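Local coordinates for protein ornithine carbamoyltransferase (Giardia intestinalis, PDB 3GRF) that probably transfers the carbamoyl group of carbamoyl phosphate to ornithine, giving citrulline, at residues H134-K148 and V302-A314. Sequence-based numbering, arbitrary orientation.
Sequences HPLQMVCDFMTIKEK and VCYDEAGNRLHSA
Leu136 CB lies 4.0 Å from Arg310 NH2 where two helices, 135-148 and 303-314, cross at 111° between the carbamoyl-phosphate-binding and ornithine-binding domains of the transcarbamoylase fold. Water 1, at the edge of the Arg310 guanidinium, accepts from NE and donates to Leu136 O and Arg310 O, joining the two backbones, while Arg310 NH2 bonds Thr58. Gln137 bends at chi2 (62°), bringing its amide to the guanidinium at about a right angle: OE1 takes a weak bond from Arg310 NH1 (2.9 Å), and NE2 donates to Asp141 OD2. Cys140, small enough for close helix packing, is a knob among Glu306, Asn309, Arg310 and Ser313, its CB 3.6 Å from Arg310 CD. Asp141 OD2 and Glu306 OE2 approach to 2.7 Å with carboxylates 83° apart, so one acid probably carries a proton; Tyr239 binds the other Asp141 oxygen. The long, unbranched Met143 lays its CE against Asn309 OD1 and His312 CB. Thr144 serves twice, OG1 donating to Cys140 O and accepting from Asn309 ND2 (2.9 Å). Glu147 gives that nitrogen a second acceptor; its OE2 makes a salt bridge with Lys32, which also hydrogen-bonds Asn309 OD1. Lys148 rests its aliphatic chain on Val302 CG1, and its NZ forms a salt bridge with Asp305, whose OD2 is paired with Arg99 of a second subunit; NZ meets Asp305 OD1 on the anti side at 3.0 Å.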
# COMPACT_ATOMS: atom_id res chain seq x y z
N HIS A 134 -6.11 21.22 10.58
CA HIS A 134 -6.24 20.42 9.36
C HIS A 134 -5.69 21.19 8.17
O HIS A 134 -6.45 21.56 7.28
CB HIS A 134 -7.71 20.01 9.10
CG HIS A 134 -7.85 18.87 8.14
ND1 HIS A 134 -9.07 18.39 7.69
CD2 HIS A 134 -6.91 18.13 7.50
CE1 HIS A 134 -8.87 17.41 6.84
NE2 HIS A 134 -7.57 17.22 6.72
N PRO A 135 -4.37 21.43 8.17
CA PRO A 135 -3.70 22.36 7.26
C PRO A 135 -3.70 21.91 5.82
O PRO A 135 -3.62 22.76 4.93
CB PRO A 135 -2.27 22.45 7.82
CG PRO A 135 -2.07 21.19 8.68
CD PRO A 135 -3.44 20.77 9.12
N LEU A 136 -3.76 20.59 5.59
CA LEU A 136 -3.90 20.04 4.22
C LEU A 136 -5.22 20.45 3.58
O LEU A 136 -5.30 20.75 2.38
CB LEU A 136 -3.79 18.51 4.24
CG LEU A 136 -2.42 17.91 4.56
CD1 LEU A 136 -2.55 16.37 4.81
CD2 LEU A 136 -1.48 18.20 3.45
N GLN A 137 -6.26 20.44 4.40
CA GLN A 137 -7.58 20.94 4.01
C GLN A 137 -7.48 22.44 3.82
O GLN A 137 -8.13 22.98 2.94
CB GLN A 137 -8.60 20.65 5.15
CG GLN A 137 -10.12 20.91 4.80
CD GLN A 137 -10.63 20.03 3.66
OE1 GLN A 137 -10.66 18.84 3.79
NE2 GLN A 137 -10.98 20.62 2.52
N MET A 138 -6.68 23.14 4.64
CA MET A 138 -6.66 24.61 4.56
C MET A 138 -6.08 25.02 3.23
O MET A 138 -6.68 25.81 2.53
CB MET A 138 -5.92 25.31 5.72
CG MET A 138 -6.60 25.15 7.07
SD MET A 138 -8.35 25.65 7.14
CE MET A 138 -9.16 24.14 6.71
N VAL A 139 -4.96 24.44 2.83
CA VAL A 139 -4.40 24.78 1.50
C VAL A 139 -5.41 24.44 0.38
O VAL A 139 -5.47 25.13 -0.64
CB VAL A 139 -3.10 24.03 1.20
CG1 VAL A 139 -2.47 24.54 -0.14
CG2 VAL A 139 -2.14 24.17 2.35
N CYS A 140 -6.21 23.39 0.60
CA CYS A 140 -7.23 22.94 -0.34
C CYS A 140 -8.29 23.98 -0.53
O CYS A 140 -8.58 24.42 -1.64
CB CYS A 140 -7.92 21.69 0.21
SG CYS A 140 -9.16 21.08 -0.97
N ASP A 141 -8.90 24.38 0.58
CA ASP A 141 -10.00 25.34 0.59
C ASP A 141 -9.66 26.74 0.10
O ASP A 141 -10.33 27.29 -0.76
CB ASP A 141 -10.54 25.39 2.01
CG ASP A 141 -11.13 24.05 2.44
OD1 ASP A 141 -11.30 23.80 3.66
OD2 ASP A 141 -11.42 23.26 1.53
N PHE A 142 -8.57 27.32 0.59
CA PHE A 142 -8.21 28.64 0.09
C PHE A 142 -7.79 28.62 -1.37
O PHE A 142 -8.11 29.53 -2.13
CB PHE A 142 -7.19 29.30 1.01
CG PHE A 142 -7.73 29.54 2.37
CD1 PHE A 142 -7.32 28.75 3.44
CD2 PHE A 142 -8.70 30.52 2.58
CE1 PHE A 142 -7.82 28.96 4.69
CE2 PHE A 142 -9.21 30.75 3.88
CZ PHE A 142 -8.76 29.95 4.91
N MET A 143 -7.13 27.56 -1.78
CA MET A 143 -6.92 27.30 -3.21
C MET A 143 -8.23 27.25 -4.02
O MET A 143 -8.31 27.83 -5.12
CB MET A 143 -6.13 26.04 -3.39
CG MET A 143 -5.94 25.62 -4.88
SD MET A 143 -5.90 23.78 -5.09
CE MET A 143 -5.86 23.73 -6.87
N THR A 144 -9.24 26.57 -3.50
CA THR A 144 -10.55 26.46 -4.14
C THR A 144 -11.22 27.83 -4.20
O THR A 144 -11.81 28.19 -5.23
CB THR A 144 -11.47 25.46 -3.36
OG1 THR A 144 -10.86 24.16 -3.33
CG2 THR A 144 -12.89 25.39 -3.98
N ILE A 145 -11.13 28.60 -3.11
CA ILE A 145 -11.67 29.95 -3.09
C ILE A 145 -10.95 30.80 -4.18
O ILE A 145 -11.62 31.42 -5.01
CB ILE A 145 -11.58 30.59 -1.67
CG1 ILE A 145 -12.60 29.94 -0.73
CG2 ILE A 145 -11.80 32.13 -1.68
CD1 ILE A 145 -12.27 30.13 0.80
N LYS A 146 -9.62 30.79 -4.24
CA LYS A 146 -8.94 31.60 -5.28
C LYS A 146 -9.28 31.19 -6.69
O LYS A 146 -9.42 32.04 -7.58
CB LYS A 146 -7.40 31.58 -5.13
CG LYS A 146 -6.70 32.21 -6.40
CD LYS A 146 -5.27 32.59 -6.07
CE LYS A 146 -4.65 33.42 -7.18
NZ LYS A 146 -3.22 33.57 -6.81
N GLU A 147 -9.31 29.88 -6.91
CA GLU A 147 -9.69 29.26 -8.17
C GLU A 147 -11.06 29.66 -8.63
O GLU A 147 -11.24 30.11 -9.74
CB GLU A 147 -9.70 27.75 -7.98
CG GLU A 147 -9.75 26.99 -9.28
CD GLU A 147 -9.74 25.50 -9.07
OE1 GLU A 147 -10.44 25.02 -8.16
OE2 GLU A 147 -9.05 24.81 -9.83
N LYS A 148 -12.06 29.44 -7.79
CA LYS A 148 -13.44 29.80 -8.13
C LYS A 148 -13.63 31.28 -8.47
O LYS A 148 -14.13 31.60 -9.54
CB LYS A 148 -14.42 29.37 -7.02
CG LYS A 148 -14.51 27.89 -6.88
CD LYS A 148 -15.05 27.25 -8.17
CE LYS A 148 -14.57 25.78 -8.30
NZ LYS A 148 -15.03 25.14 -9.57
N VAL A 302 -19.55 24.31 -4.13
CA VAL A 302 -18.30 23.84 -4.75
C VAL A 302 -17.70 22.59 -4.09
O VAL A 302 -16.53 22.27 -4.30
CB VAL A 302 -17.26 24.99 -4.89
CG1 VAL A 302 -17.81 26.11 -5.76
CG2 VAL A 302 -16.90 25.58 -3.54
N CYS A 303 -18.50 21.84 -3.32
CA CYS A 303 -17.94 20.78 -2.48
C CYS A 303 -17.09 19.71 -3.16
O CYS A 303 -16.05 19.29 -2.60
CB CYS A 303 -19.02 20.11 -1.62
SG CYS A 303 -19.74 21.29 -0.49
N TYR A 304 -17.52 19.23 -4.31
CA TYR A 304 -16.82 18.11 -4.92
C TYR A 304 -15.50 18.57 -5.58
O TYR A 304 -14.53 17.83 -5.58
CB TYR A 304 -17.65 17.46 -6.02
CG TYR A 304 -18.87 16.65 -5.66
CD1 TYR A 304 -19.94 16.59 -6.54
CD2 TYR A 304 -18.96 15.95 -4.46
CE1 TYR A 304 -21.05 15.84 -6.28
CE2 TYR A 304 -20.10 15.19 -4.17
CZ TYR A 304 -21.14 15.15 -5.09
OH TYR A 304 -22.27 14.42 -4.87
N ASP A 305 -15.51 19.73 -6.23
CA ASP A 305 -14.29 20.30 -6.82
C ASP A 305 -13.31 20.66 -5.71
O ASP A 305 -12.10 20.53 -5.86
CB ASP A 305 -14.61 21.55 -7.62
CG ASP A 305 -15.11 21.24 -9.04
OD1 ASP A 305 -15.56 22.20 -9.70
OD2 ASP A 305 -15.06 20.07 -9.50
N GLU A 306 -13.88 21.12 -4.59
CA GLU A 306 -13.09 21.40 -3.40
C GLU A 306 -12.43 20.11 -2.89
O GLU A 306 -11.29 20.15 -2.49
CB GLU A 306 -13.98 22.06 -2.32
CG GLU A 306 -13.43 22.03 -0.89
CD GLU A 306 -14.40 22.58 0.15
OE1 GLU A 306 -15.55 22.82 -0.19
OE2 GLU A 306 -14.02 22.71 1.33
N ALA A 307 -13.12 18.97 -2.89
CA ALA A 307 -12.57 17.73 -2.33
C ALA A 307 -11.51 17.17 -3.26
O ALA A 307 -10.51 16.65 -2.80
CB ALA A 307 -13.66 16.69 -2.12
N GLY A 308 -11.71 17.29 -4.56
CA GLY A 308 -10.70 16.93 -5.53
C GLY A 308 -9.43 17.74 -5.41
O GLY A 308 -8.32 17.25 -5.75
N ASN A 309 -9.58 18.99 -4.94
CA ASN A 309 -8.45 19.93 -4.74
C ASN A 309 -7.56 19.53 -3.56
O ASN A 309 -6.45 20.05 -3.40
CB ASN A 309 -8.96 21.38 -4.57
CG ASN A 309 -9.34 22.02 -5.89
OD1 ASN A 309 -8.81 21.67 -6.96
ND2 ASN A 309 -10.24 22.98 -5.85
N ARG A 310 -8.00 18.58 -2.74
CA ARG A 310 -7.14 17.94 -1.75
C ARG A 310 -5.90 17.40 -2.42
O ARG A 310 -4.80 17.50 -1.85
CB ARG A 310 -7.85 16.81 -0.98
CG ARG A 310 -8.92 17.29 0.04
CD ARG A 310 -8.30 18.23 1.10
NE ARG A 310 -7.37 17.46 1.94
CZ ARG A 310 -7.72 16.61 2.92
NH1 ARG A 310 -8.99 16.47 3.29
NH2 ARG A 310 -6.79 15.91 3.55
N LEU A 311 -6.07 16.90 -3.64
CA LEU A 311 -4.97 16.30 -4.40
C LEU A 311 -3.89 17.33 -4.69
O LEU A 311 -2.75 17.18 -4.31
CB LEU A 311 -5.48 15.61 -5.70
CG LEU A 311 -4.37 15.24 -6.74
CD1 LEU A 311 -3.30 14.27 -6.18
CD2 LEU A 311 -4.87 14.78 -8.07
N HIS A 312 -4.27 18.37 -5.42
CA HIS A 312 -3.29 19.36 -5.85
C HIS A 312 -2.70 20.17 -4.68
O HIS A 312 -1.55 20.54 -4.68
CB HIS A 312 -3.99 20.29 -6.84
CG HIS A 312 -4.80 19.56 -7.87
ND1 HIS A 312 -4.24 18.71 -8.79
CD2 HIS A 312 -6.14 19.50 -8.06
CE1 HIS A 312 -5.19 18.20 -9.55
NE2 HIS A 312 -6.35 18.67 -9.13
N SER A 313 -3.51 20.48 -3.68
CA SER A 313 -2.96 21.15 -2.47
C SER A 313 -2.03 20.24 -1.66
O SER A 313 -1.15 20.70 -0.93
CB SER A 313 -4.11 21.65 -1.64
OG SER A 313 -4.99 20.56 -1.39
N ALA A 314 -2.21 18.94 -1.80
CA ALA A 314 -1.33 17.98 -1.13
C ALA A 314 -0.02 17.95 -1.84
O ALA A 314 1.01 17.91 -1.18
CB ALA A 314 -1.96 16.57 -1.07
O HOH W 1 -4.87 18.42 0.87